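Side-chain contacts in Phenylalanine/tyrosine ammonia-lyase (PDB 1Y2M), which catalyses the non-oxidative deamination of L-phenylalanine to trans-cinnamate and of L-tyrosine to p-coumarate, releasing ammonium: residues 46-49 with 50-54; 159-162 with 163-166; 373-376 with 377-381; 677-681 with 682-686; 689-692 with 693-697. All coordinates share one frame; numbering follows the deposited sequence.

Interaction 1 (46-49 with 50-54); sequences DIVE and KMLAA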
loop_
_atom_site.group_PDB
_atom_site.type_symbol
_atom_site.label_atom_id
_atom_site.label_comp_id
_atom_site.label_asym_id
_atom_site.label_seq_id
_atom_site.Cartn_x
_atom_site.Cartn_y
_atom_site.Cartn_z
ATOM N N ASP B 46 -5.024 -32.640 -4.855
ATOM C CA ASP B 46 -4.693 -33.340 -6.124
ATOM C C ASP B 46 -3.418 -32.742 -6.774
ATOM O O ASP B 46 -2.528 -33.474 -7.234
ATOM C CB ASP B 46 -5.815 -33.202 -7.177
ATOM C CG ASP B 46 -7.087 -33.951 -6.824
ATOM O OD1 ASP B 46 -7.015 -34.889 -5.980
ATOM O OD2 ASP B 46 -8.157 -33.587 -7.420
ATOM N N ILE B 47 -3.366 -31.411 -6.820
ATOM C CA ILE B 47 -2.249 -30.662 -7.388
ATOM C C ILE B 47 -0.939 -30.928 -6.636
ATOM O O ILE B 47 0.113 -31.211 -7.214
ATOM C CB ILE B 47 -2.574 -29.149 -7.411
ATOM C CG1 ILE B 47 -3.642 -28.926 -8.497
ATOM C CG2 ILE B 47 -1.298 -28.332 -7.640
ATOM C CD1 ILE B 47 -4.284 -27.525 -8.561
ATOM N N VAL B 48 -1.030 -30.866 -5.313
ATOM C CA VAL B 48 0.117 -31.156 -4.470
ATOM C C VAL B 48 0.611 -32.593 -4.622
ATOM O O VAL B 48 1.809 -32.856 -4.722
ATOM C CB VAL B 48 -0.218 -30.807 -3.005
ATOM C CG1 VAL B 48 0.797 -31.400 -2.026
ATOM C CG2 VAL B 48 -0.333 -29.297 -2.855
ATOM N N GLU B 49 -0.319 -33.535 -4.650
ATOM C CA GLU B 49 0.060 -34.924 -4.748
ATOM C C GLU B 49 0.868 -35.133 -6.027
ATOM O O GLU B 49 1.880 -35.807 -6.031
ATOM C CB GLU B 49 -1.194 -35.791 -4.784
ATOM C CG GLU B 49 -0.893 -37.254 -4.921
ATOM C CD GLU B 49 -2.159 -38.112 -4.931
ATOM O OE1 GLU B 49 -3.204 -37.662 -5.484
ATOM O OE2 GLU B 49 -2.106 -39.245 -4.402
ATOM N N LYS B 50 0.434 -34.493 -7.111
ATOM C CA LYS B 50 1.129 -34.688 -8.371
ATOM C C LYS B 50 2.494 -34.034 -8.331
ATOM O O LYS B 50 3.481 -34.575 -8.828
ATOM C CB LYS B 50 0.309 -34.119 -9.511
ATOM C CG LYS B 50 -0.998 -34.878 -9.732
ATOM C CD LYS B 50 -0.784 -36.342 -10.217
ATOM C CE LYS B 50 -1.792 -37.315 -9.570
ATOM N NZ LYS B 50 -3.218 -36.926 -9.838
HETATM N N MSE B 51 2.570 -32.870 -7.719
HETATM C CA MSE B 51 3.889 -32.200 -7.595
HETATM C C MSE B 51 4.889 -33.017 -6.824
HETATM O O MSE B 51 6.048 -33.155 -7.212
HETATM C CB MSE B 51 3.746 -30.829 -6.908
HETATM C CG MSE B 51 3.048 -29.815 -7.719
HETATM SE SE MSE B 51 3.551 -27.994 -7.020
HETATM C CE MSE B 51 5.313 -27.709 -8.003
ATOM N N LEU B 52 4.439 -33.572 -5.714
ATOM C CA LEU B 52 5.308 -34.294 -4.810
ATOM C C LEU B 52 5.701 -35.629 -5.394
ATOM O O LEU B 52 6.678 -36.220 -4.953
ATOM C CB LEU B 52 4.647 -34.452 -3.424
ATOM C CG LEU B 52 4.445 -33.160 -2.612
ATOM C CD1 LEU B 52 3.733 -33.474 -1.318
ATOM C CD2 LEU B 52 5.735 -32.427 -2.301
ATOM N N ALA B 53 4.940 -36.101 -6.376
ATOM C CA ALA B 53 5.246 -37.349 -7.087
ATOM C C ALA B 53 6.280 -37.164 -8.214
ATOM O O ALA B 53 6.695 -38.139 -8.825
ATOM C CB ALA B 53 3.959 -37.943 -7.660
ATOM N N ALA B 54 6.684 -35.934 -8.525
ATOM C CA ALA B 54 7.697 -35.717 -9.567
ATOM C C ALA B 54 8.952 -36.533 -9.237
ATOM O O ALA B 54 9.444 -36.453 -8.109
ATOM C CB ALA B 54 8.051 -34.270 -9.654
#
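Val48 turns CG1 anti to its backbone N (chi1 166°). Leu52 turns CG anti to its own carbonyl carbon (chi1 -67°). These torsions bring the two side chains together one turn apart on helix 44-52, an i to i+4 contact of an alpha helix. They lie side by side and point the same way, with Val48 CG1 3.7 Å from Leu52 CD1. Leu52 CG also packs against the previous turn, 3.4 Å from Val48 O. That oxygen accepts from Leu52 N at 2.9 Å. Ile47 O has similar company. It accepts from Met51 N at 3.0 Å, and CG of Met51, a selenomethionine, lies 3.3 Å from Ile47 O. Ile47, Val48, Met51 and Leu52 all pack on helix 273-303, and Ile47 and Met51 also touch His383 of helix 368-391. Polar residues line the more exposed part of the helix. The Lys50 chain is bent at several bonds. Its CG lies 3.2 Å from Asp46 O, the oxygen that accepts from Lys50 N. Asp46 and Lys50 both touch Ala31 of helix 30-33. Lys50 NZ stays 4.4 Å from Glu49 OE1. This is beyond a salt bridge, although the opposite charges probably attract. Glu49 O accepts a weak bond from Ala53 N, with an N-H...O angle of 131°, and Ala53 CB lies 3.4 Å from Glu49 O.

Interaction 2 (159-162 with 163-166); sequences SLPL and EVVR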
loop_
_atom_site.group_PDB
_atom_site.type_symbol
_atom_site.label_atom_id
_atom_site.label_comp_id
_atom_site.label_asym_id
_atom_site.label_seq_id
_atom_site.Cartn_x
_atom_site.Cartn_y
_atom_site.Cartn_z
ATOM N N SER B 159 22.739 -11.698 -4.667
ATOM C CA SER B 159 22.627 -12.660 -5.776
ATOM C C SER B 159 21.381 -13.487 -5.683
ATOM O O SER B 159 20.804 -13.663 -4.612
ATOM C CB SER B 159 23.822 -13.600 -5.775
ATOM O OG SER B 159 23.770 -14.510 -4.688
ATOM N N LEU B 160 20.928 -13.946 -6.831
ATOM C CA LEU B 160 19.724 -14.746 -6.897
ATOM C C LEU B 160 20.020 -16.110 -6.263
ATOM O O LEU B 160 21.110 -16.709 -6.438
ATOM C CB LEU B 160 19.238 -14.993 -8.317
ATOM C CG LEU B 160 18.418 -13.961 -9.058
ATOM C CD1 LEU B 160 18.254 -14.456 -10.505
ATOM C CD2 LEU B 160 17.083 -13.711 -8.367
ATOM N N PRO B 161 19.030 -16.655 -5.531
ATOM C CA PRO B 161 19.211 -17.990 -5.011
ATOM C C PRO B 161 19.565 -19.018 -6.089
ATOM O O PRO B 161 19.003 -18.978 -7.195
ATOM C CB PRO B 161 17.846 -18.324 -4.414
ATOM C CG PRO B 161 17.280 -16.965 -4.043
ATOM C CD PRO B 161 17.749 -16.066 -5.102
ATOM N N LEU B 162 20.413 -19.961 -5.718
ATOM C CA LEU B 162 20.907 -20.954 -6.679
ATOM C C LEU B 162 19.688 -21.724 -7.289
ATOM O O LEU B 162 19.638 -22.010 -8.492
ATOM C CB LEU B 162 21.932 -21.909 -6.041
ATOM C CG LEU B 162 23.168 -21.158 -5.505
ATOM C CD1 LEU B 162 24.032 -22.222 -4.830
ATOM C CD2 LEU B 162 23.883 -20.437 -6.595
ATOM N N GLU B 163 18.704 -22.066 -6.459
ATOM C CA GLU B 163 17.553 -22.841 -6.951
ATOM C C GLU B 163 16.778 -22.069 -8.028
ATOM O O GLU B 163 16.228 -22.656 -8.970
ATOM C CB GLU B 163 16.591 -23.279 -5.815
ATOM C CG GLU B 163 15.960 -22.169 -5.030
ATOM C CD GLU B 163 14.928 -22.615 -3.979
ATOM O OE1 GLU B 163 15.126 -23.683 -3.402
ATOM O OE2 GLU B 163 13.893 -21.930 -3.741
ATOM N N VAL B 164 16.705 -20.746 -7.886
ATOM C CA VAL B 164 15.965 -19.962 -8.833
ATOM C C VAL B 164 16.673 -20.006 -10.164
ATOM O O VAL B 164 16.064 -20.174 -11.221
ATOM C CB VAL B 164 15.820 -18.522 -8.323
ATOM C CG1 VAL B 164 15.336 -17.586 -9.430
ATOM C CG2 VAL B 164 14.820 -18.525 -7.144
ATOM N N VAL B 165 17.986 -19.858 -10.100
ATOM C CA VAL B 165 18.824 -19.942 -11.311
ATOM C C VAL B 165 18.703 -21.282 -12.025
ATOM O O VAL B 165 18.521 -21.333 -13.248
ATOM C CB VAL B 165 20.298 -19.571 -11.057
ATOM C CG1 VAL B 165 21.102 -19.685 -12.367
ATOM C CG2 VAL B 165 20.384 -18.169 -10.456
ATOM N N ARG B 166 18.736 -22.374 -11.257
ATOM C CA ARG B 166 18.551 -23.699 -11.850
ATOM C C ARG B 166 17.173 -23.839 -12.498
ATOM O O ARG B 166 17.057 -24.346 -13.616
ATOM C CB ARG B 166 18.682 -24.784 -10.780
ATOM C CG ARG B 166 20.184 -25.043 -10.403
ATOM C CD ARG B 166 20.343 -26.202 -9.477
ATOM N NE ARG B 166 19.721 -27.438 -9.964
ATOM C CZ ARG B 166 20.330 -28.336 -10.738
ATOM N NH1 ARG B 166 21.573 -28.141 -11.173
ATOM N NH2 ARG B 166 19.698 -29.434 -11.140
#
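Val165 packs back onto the residues that lead into its helix. Its CB lies 3.6 Å from Leu162 O. CG2 stands anti to the carbonyl carbon of Val165, which sends this methyl toward the chain before the helix. There Val165 CG2 is 3.6 Å from Pro161 O and 4.0 Å from Leu160 CB. The side chain as a whole also touches Thr200, Pro201 and Val203. Pro161 holds the N-cap position of helix 162-176. Its oxygen starts the helical bonding: Val165 N donates to Pro161 O at 3.2 Å, with a nearly straight N-H...O angle of 167°. Val164 N adds a weak bond to the same oxygen. The next bond runs from Arg166 N to Leu162 O at 2.9 Å. Val164 turns CG2 toward the proline ring, 4.1 Å from Pro161 CB. Its other methyl, CG1, makes a looser contact with Leu160 CD2 at 4.4 Å. Val164 also packs on Met278 and Leu281 of helix 273-303. The polar ends lead to other parts of the fold. Glu163 forms a salt bridge with Arg77, while the Arg166 guanidinium donates to the backbone oxygens of Leu195 and Ala75. Arg166 CG remains beside the first turn, 3.6 Å from Leu162 O.

Interaction 3 (373-376 with 377-381); sequences GPLV and SDLIH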
loop_
_atom_site.group_PDB
_atom_site.type_symbol
_atom_site.label_atom_id
_atom_site.label_comp_id
_atom_site.label_asym_id
_atom_site.label_seq_id
_atom_site.Cartn_x
_atom_site.Cartn_y
_atom_site.Cartn_z
ATOM N N GLY B 373 -11.336 -20.545 1.278
ATOM C CA GLY B 373 -11.796 -20.988 -0.039
ATOM C C GLY B 373 -11.391 -20.044 -1.173
ATOM O O GLY B 373 -10.801 -20.474 -2.197
ATOM N N PRO B 374 -11.677 -18.752 -1.004
ATOM C CA PRO B 374 -11.349 -17.846 -2.099
ATOM C C PRO B 374 -9.901 -17.805 -2.496
ATOM O O PRO B 374 -9.562 -17.813 -3.690
ATOM C CB PRO B 374 -11.863 -16.499 -1.601
ATOM C CG PRO B 374 -13.014 -16.845 -0.761
ATOM C CD PRO B 374 -12.470 -18.066 0.017
ATOM N N LEU B 375 -9.027 -17.784 -1.505
ATOM C CA LEU B 375 -7.622 -17.697 -1.803
ATOM C C LEU B 375 -7.096 -19.043 -2.381
ATOM O O LEU B 375 -6.132 -19.073 -3.171
ATOM C CB LEU B 375 -6.807 -17.252 -0.618
ATOM C CG LEU B 375 -6.692 -18.151 0.586
ATOM C CD1 LEU B 375 -5.513 -19.115 0.483
ATOM C CD2 LEU B 375 -6.636 -17.243 1.865
ATOM N N VAL B 376 -7.731 -20.147 -2.009
ATOM C CA VAL B 376 -7.357 -21.424 -2.594
ATOM C C VAL B 376 -7.693 -21.447 -4.054
ATOM O O VAL B 376 -6.934 -21.993 -4.860
ATOM C CB VAL B 376 -7.973 -22.595 -1.803
ATOM C CG1 VAL B 376 -7.787 -23.935 -2.528
ATOM C CG2 VAL B 376 -7.318 -22.637 -0.437
ATOM N N SER B 377 -8.840 -20.867 -4.431
ATOM C CA SER B 377 -9.177 -20.789 -5.839
ATOM C C SER B 377 -8.117 -20.011 -6.601
ATOM O O SER B 377 -7.789 -20.363 -7.712
ATOM C CB SER B 377 -10.601 -20.200 -6.089
ATOM O OG SER B 377 -10.981 -20.380 -7.433
ATOM N N ASP B 378 -7.598 -18.940 -5.984
ATOM C CA ASP B 378 -6.565 -18.127 -6.588
ATOM C C ASP B 378 -5.295 -18.944 -6.751
ATOM O O ASP B 378 -4.643 -18.859 -7.799
ATOM C CB ASP B 378 -6.278 -16.890 -5.741
ATOM C CG ASP B 378 -7.314 -15.840 -5.891
ATOM O OD1 ASP B 378 -8.153 -15.923 -6.808
ATOM O OD2 ASP B 378 -7.232 -14.855 -5.092
ATOM N N LEU B 379 -4.950 -19.766 -5.767
ATOM C CA LEU B 379 -3.748 -20.575 -5.927
ATOM C C LEU B 379 -3.883 -21.625 -7.041
ATOM O O LEU B 379 -2.942 -21.876 -7.776
ATOM C CB LEU B 379 -3.434 -21.267 -4.619
ATOM C CG LEU B 379 -3.012 -20.341 -3.471
ATOM C CD1 LEU B 379 -2.970 -21.054 -2.135
ATOM C CD2 LEU B 379 -1.700 -19.663 -3.827
ATOM N N ILE B 380 -5.054 -22.227 -7.158
ATOM C CA ILE B 380 -5.309 -23.153 -8.276
ATOM C C ILE B 380 -5.278 -22.463 -9.669
ATOM O O ILE B 380 -4.762 -22.992 -10.669
ATOM C CB ILE B 380 -6.648 -23.856 -8.042
ATOM C CG1 ILE B 380 -6.568 -24.692 -6.757
ATOM C CG2 ILE B 380 -7.100 -24.694 -9.257
ATOM C CD1 ILE B 380 -7.901 -25.315 -6.378
ATOM N N HIS B 381 -5.835 -21.253 -9.710
ATOM C CA HIS B 381 -5.735 -20.441 -10.929
ATOM C C HIS B 381 -4.279 -20.126 -11.282
ATOM O O HIS B 381 -3.809 -20.371 -12.428
ATOM C CB HIS B 381 -6.515 -19.134 -10.715
ATOM C CG HIS B 381 -6.624 -18.287 -11.942
ATOM N ND1 HIS B 381 -5.627 -17.418 -12.335
ATOM C CD2 HIS B 381 -7.635 -18.128 -12.831
ATOM C CE1 HIS B 381 -6.023 -16.776 -13.430
ATOM N NE2 HIS B 381 -7.223 -17.187 -13.750
#
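Leu375 O accepts from Leu379 N at 2.9 Å, the shortest hydrogen bond between the two segments. Both residues belong to helix 368-391, a long helix kinked at Pro374, whose ring N can make no bond to the turn before. The helical bonding resumes beyond the kink. Ser377 N donates to Gly373 O at 3.0 Å, and Asp378 N to Pro374 O at 3.2 Å. Leu375 holds CG between its backbone N and carbonyl carbon, the crowded position (chi1 67°). Its CD1 meets Leu379 CD1 at 4.1 Å, and the two side chains run side by side. Val376 and Ile380 cross obliquely instead, with Val376 CG1 4.1 Å from Ile380 CD1. These apolar side chains pack among helices 273-303, 323-336, 44-52 and 416-443. The polar side chains serve the tetramer. Asp378 OD1 forms a salt bridge with Lys424 of the third subunit, and Asp378 OD2 accepts from Asn420 of that subunit. Ser377 OG bonds His381 NE2 of the third subunit, and His381 NE2 bonds Ser377 of that subunit in return. The buried carboxylate is thus matched across the interface, which probably stabilises its negative charge. Ile380 CG1 presses against the previous turn, 3.3 Å from Val376 O.

Interaction 4 (677-681 with 682-686); sequences ARRGD and VFLGK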
loop_
_atom_site.group_PDB
_atom_site.type_symbol
_atom_site.label_atom_id
_atom_site.label_comp_id
_atom_site.label_asym_id
_atom_site.label_seq_id
_atom_site.Cartn_x
_atom_site.Cartn_y
_atom_site.Cartn_z
ATOM N N ALA B 677 6.483 -31.279 24.484
ATOM C CA ALA B 677 5.786 -30.385 25.411
ATOM C C ALA B 677 6.810 -29.785 26.395
ATOM O O ALA B 677 7.832 -30.408 26.694
ATOM C CB ALA B 677 4.746 -31.134 26.158
ATOM N N ARG B 678 6.505 -28.600 26.912
ATOM C CA ARG B 678 7.405 -27.862 27.780
ATOM C C ARG B 678 6.798 -27.685 29.149
ATOM O O ARG B 678 5.696 -27.104 29.305
ATOM C CB ARG B 678 7.702 -26.479 27.218
ATOM C CG ARG B 678 8.846 -25.781 27.951
ATOM C CD ARG B 678 9.034 -24.343 27.492
ATOM N NE ARG B 678 10.323 -23.824 28.000
ATOM C CZ ARG B 678 11.498 -23.995 27.398
ATOM N NH1 ARG B 678 11.603 -24.566 26.213
ATOM N NH2 ARG B 678 12.584 -23.545 27.990
ATOM N N ARG B 679 7.482 -28.186 30.150
ATOM C CA ARG B 679 6.925 -28.152 31.505
ATOM C C ARG B 679 7.145 -26.864 32.244
ATOM O O ARG B 679 6.304 -26.482 33.022
ATOM C CB ARG B 679 7.499 -29.267 32.360
ATOM C CG ARG B 679 6.714 -29.489 33.621
ATOM C CD ARG B 679 6.953 -30.817 34.292
ATOM N NE ARG B 679 5.979 -31.092 35.346
ATOM C CZ ARG B 679 6.010 -32.136 36.167
ATOM N NH1 ARG B 679 6.955 -33.094 36.064
ATOM N NH2 ARG B 679 5.044 -32.255 37.082
ATOM N N GLY B 680 8.265 -26.167 31.971
ATOM C CA GLY B 680 8.500 -24.851 32.545
ATOM C C GLY B 680 9.829 -24.751 33.272
ATOM O O GLY B 680 10.142 -25.574 34.141
ATOM N N ASP B 681 10.631 -23.745 32.892
ATOM C CA ASP B 681 11.963 -23.585 33.485
ATOM C C ASP B 681 11.934 -23.448 35.019
ATOM O O ASP B 681 12.823 -23.914 35.698
ATOM C CB ASP B 681 12.670 -22.369 32.923
ATOM C CG ASP B 681 13.077 -22.536 31.469
ATOM O OD1 ASP B 681 12.833 -23.604 30.870
ATOM O OD2 ASP B 681 13.667 -21.565 30.933
ATOM N N VAL B 682 10.971 -22.714 35.546
ATOM C CA VAL B 682 10.949 -22.486 36.988
ATOM C C VAL B 682 10.537 -23.771 37.723
ATOM O O VAL B 682 11.200 -24.163 38.679
ATOM C CB VAL B 682 10.056 -21.298 37.360
ATOM C CG1 VAL B 682 9.899 -21.172 38.843
ATOM C CG2 VAL B 682 10.613 -20.010 36.787
ATOM N N PHE B 683 9.480 -24.430 37.279
ATOM C CA PHE B 683 9.081 -25.693 37.885
ATOM C C PHE B 683 10.252 -26.672 37.896
ATOM O O PHE B 683 10.518 -27.406 38.885
ATOM C CB PHE B 683 7.907 -26.341 37.143
ATOM C CG PHE B 683 7.519 -27.655 37.750
ATOM C CD1 PHE B 683 6.649 -27.688 38.853
ATOM C CD2 PHE B 683 8.084 -28.822 37.329
ATOM C CE1 PHE B 683 6.315 -28.885 39.477
ATOM C CE2 PHE B 683 7.747 -30.020 37.963
ATOM C CZ PHE B 683 6.867 -30.030 39.024
ATOM N N LEU B 684 10.963 -26.751 36.766
ATOM C CA LEU B 684 12.061 -27.702 36.608
ATOM C C LEU B 684 13.352 -27.285 37.311
ATOM O O LEU B 684 14.252 -28.108 37.505
ATOM C CB LEU B 684 12.368 -27.962 35.121
ATOM C CG LEU B 684 11.277 -28.679 34.330
ATOM C CD1 LEU B 684 11.666 -28.731 32.848
ATOM C CD2 LEU B 684 11.032 -30.096 34.818
ATOM N N GLY B 685 13.471 -26.034 37.690
ATOM C CA GLY B 685 14.735 -25.490 38.188
ATOM C C GLY B 685 15.853 -25.628 37.177
ATOM O O GLY B 685 17.022 -25.828 37.545
ATOM N N LYS B 686 15.508 -25.531 35.905
ATOM C CA LYS B 686 16.460 -25.688 34.814
ATOM C C LYS B 686 16.010 -24.791 33.674
ATOM O O LYS B 686 14.816 -24.762 33.336
ATOM C CB LYS B 686 16.472 -27.151 34.353
ATOM C CG LYS B 686 17.589 -27.490 33.389
ATOM C CD LYS B 686 17.272 -28.752 32.623
ATOM C CE LYS B 686 18.329 -29.020 31.539
ATOM N NZ LYS B 686 18.356 -30.457 31.221
#
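A Schellman motif ends the short, weakly bonded helix 681-684, where Lys686 N donates to Asp681 O at 3.1 Å. Inside this loop Gly685 N bonds Val682 O, and Gly685 has a positive phi of 58°. The Lys686 carbonyl also folds back, placing Lys686 O 3.1 Å from Asp681 CA in a CH...O contact. Gly680 O accepts from Leu684 N at 3.0 Å. Before the helix, the extended Arg679 chain lays one face of its guanidinium against the Phe683 ring. Phe683 CE2 lies over the centre of the guanidinium, 3.3 Å from Arg679 CZ. The two planes are 25° apart. Arg679 NE and NH1 make salt bridges with Glu459 and Glu642. Exchanging Arg679 for a serine would probably leave these two carboxylates without their shared cation and Phe683 without the flat group packed against it. Arg678 NH2 makes a salt bridge with Asp681 OD1 at 2.9 Å, on the syn side, tilted out of the guanidinium plane. Glu136 of the second subunit makes a salt bridge with Arg678 NE and accepts a hydrogen bond from Asp681 N. A glycine with positive phi, followed by an N-H that reaches back to the last turn's start, is the usual Schellman ending.

Interaction 5 (689-692 with 693-697); sequences VTIG and SNVSK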
loop_
_atom_site.group_PDB
_atom_site.type_symbol
_atom_site.label_atom_id
_atom_site.label_comp_id
_atom_site.label_asym_id
_atom_site.label_seq_id
_atom_site.Cartn_x
_atom_site.Cartn_y
_atom_site.Cartn_z
ATOM N N VAL B 689 16.646 -25.765 26.810
ATOM C CA VAL B 689 16.755 -25.317 25.425
ATOM C C VAL B 689 15.498 -24.542 25.084
ATOM O O VAL B 689 14.403 -24.960 25.475
ATOM C CB VAL B 689 16.952 -26.539 24.492
ATOM C CG1 VAL B 689 16.705 -26.170 23.065
ATOM C CG2 VAL B 689 18.382 -27.076 24.658
ATOM N N THR B 690 15.631 -23.394 24.435
ATOM C CA THR B 690 14.588 -22.407 24.393
ATOM C C THR B 690 13.432 -22.794 23.530
ATOM O O THR B 690 13.522 -23.604 22.595
ATOM C CB THR B 690 15.113 -21.051 23.840
ATOM O OG1 THR B 690 15.630 -21.279 22.517
ATOM C CG2 THR B 690 16.191 -20.468 24.772
ATOM N N ILE B 691 12.332 -22.116 23.798
ATOM C CA ILE B 691 11.151 -22.224 22.940
ATOM C C ILE B 691 11.505 -21.943 21.479
ATOM O O ILE B 691 11.072 -22.707 20.556
ATOM C CB ILE B 691 10.103 -21.232 23.456
ATOM C CG1 ILE B 691 9.631 -21.701 24.830
ATOM C CG2 ILE B 691 8.899 -21.083 22.446
ATOM C CD1 ILE B 691 8.945 -20.600 25.612
ATOM N N GLY B 692 12.292 -20.895 21.261
ATOM C CA GLY B 692 12.702 -20.527 19.894
ATOM C C GLY B 692 13.464 -21.616 19.173
ATOM O O GLY B 692 13.239 -21.850 17.985
ATOM N N SER B 693 14.359 -22.291 19.905
ATOM C CA SER B 693 15.139 -23.396 19.345
ATOM C C SER B 693 14.220 -24.494 18.860
ATOM O O SER B 693 14.446 -25.084 17.820
ATOM C CB SER B 693 16.139 -23.940 20.348
ATOM O OG SER B 693 17.214 -23.018 20.556
ATOM N N ASN B 694 13.136 -24.730 19.605
ATOM C CA ASN B 694 12.145 -25.759 19.217
ATOM C C ASN B 694 11.272 -25.314 18.034
ATOM O O ASN B 694 11.058 -26.088 17.075
ATOM C CB ASN B 694 11.328 -26.219 20.443
ATOM C CG ASN B 694 12.210 -26.936 21.456
ATOM O OD1 ASN B 694 12.277 -26.603 22.645
ATOM N ND2 ASN B 694 12.938 -27.914 20.976
ATOM N N VAL B 695 10.733 -24.102 18.088
ATOM C CA VAL B 695 9.987 -23.568 16.951
ATOM C C VAL B 695 10.865 -23.612 15.673
ATOM O O VAL B 695 10.403 -23.971 14.555
ATOM C CB VAL B 695 9.452 -22.140 17.221
ATOM C CG1 VAL B 695 8.754 -21.580 15.985
ATOM C CG2 VAL B 695 8.522 -22.154 18.417
ATOM N N SER B 696 12.141 -23.267 15.822
ATOM C CA SER B 696 13.075 -23.322 14.698
ATOM C C SER B 696 13.107 -24.671 13.997
ATOM O O SER B 696 13.206 -24.728 12.763
ATOM C CB SER B 696 14.450 -22.867 15.128
ATOM O OG SER B 696 14.391 -21.512 15.599
ATOM N N LYS B 697 13.082 -25.747 14.759
ATOM C CA LYS B 697 13.075 -27.079 14.179
ATOM C C LYS B 697 11.830 -27.324 13.345
ATOM O O LYS B 697 11.920 -27.973 12.295
ATOM C CB LYS B 697 13.183 -28.125 15.284
ATOM C CG LYS B 697 14.561 -28.162 15.869
ATOM C CD LYS B 697 14.739 -29.195 16.944
ATOM C CE LYS B 697 16.248 -29.285 17.323
ATOM N NZ LYS B 697 17.145 -29.298 16.124
#
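Thr690 is extended, with psi at 161°, and the backbone turns helical at Ile691. Residues 689 and 690 thus lead into helix 691-703. Asn694 N bonds Thr690 O, and Val695 N bonds Ile691 O at 2.9 Å. Thr690 is the N-cap. Its OG1 lies between the backbone N and the carbonyl carbon (chi1 59°), a torsion that faces it toward the first turn, where it accepts from Ser693 N at 3.1 Å. With a valine at Thr690, Ser693 N would probably lose its capping acceptor and the helix start would be less firmly fixed. Gly692 O is gripped twice by one residue. Ser696 N donates to Gly692 O at 2.8 Å, and Ser696 OG donates to Gly692 O at 2.7 Å. The two come from opposite faces of the carbonyl plane, with OG well above it (38°). Val689 CG1 covers Ser693 CB at 3.6 Å. Ile691 CG2 and Val695 CG2 touch more loosely, at 4.2 Å. The second subunit borders the polar side: its Asp230 bonds Ser693 OG and Thr690 N, and its Leu143 N bonds Ser696 OG. The apolar side packs within the chain. The Ile691 side chain is about 8 Å from that of Lys468, which binds cinnamate, and Ile691 and Val695 both lie on Leu470 of helix 468-484 and on Tyr529 of helix 506-560.

All five contacts are local, within one or two turns of chain. Interactions 1 and 3 are i to i+4 pairs along a helix, the first close to the helix's last turn, and they touch through Ile47 and Ile380. Interactions 3 and 5 are buried, 1 and 2 partly buried, and 4 has the most exposed residues. Interaction 3 reaches the third subunit, whereas no other chain touches interaction 1. Interactions 2 and 5 are helix starts: a proline stands at the cap of the first, a threonine hydroxyl at that of the second. Interaction 4 is a helix end, with more charge. Arg678 NH1 probably bonds Val689 O, joining interactions 4 and 5. Interactions 2, 4 and 5 border the second subunit.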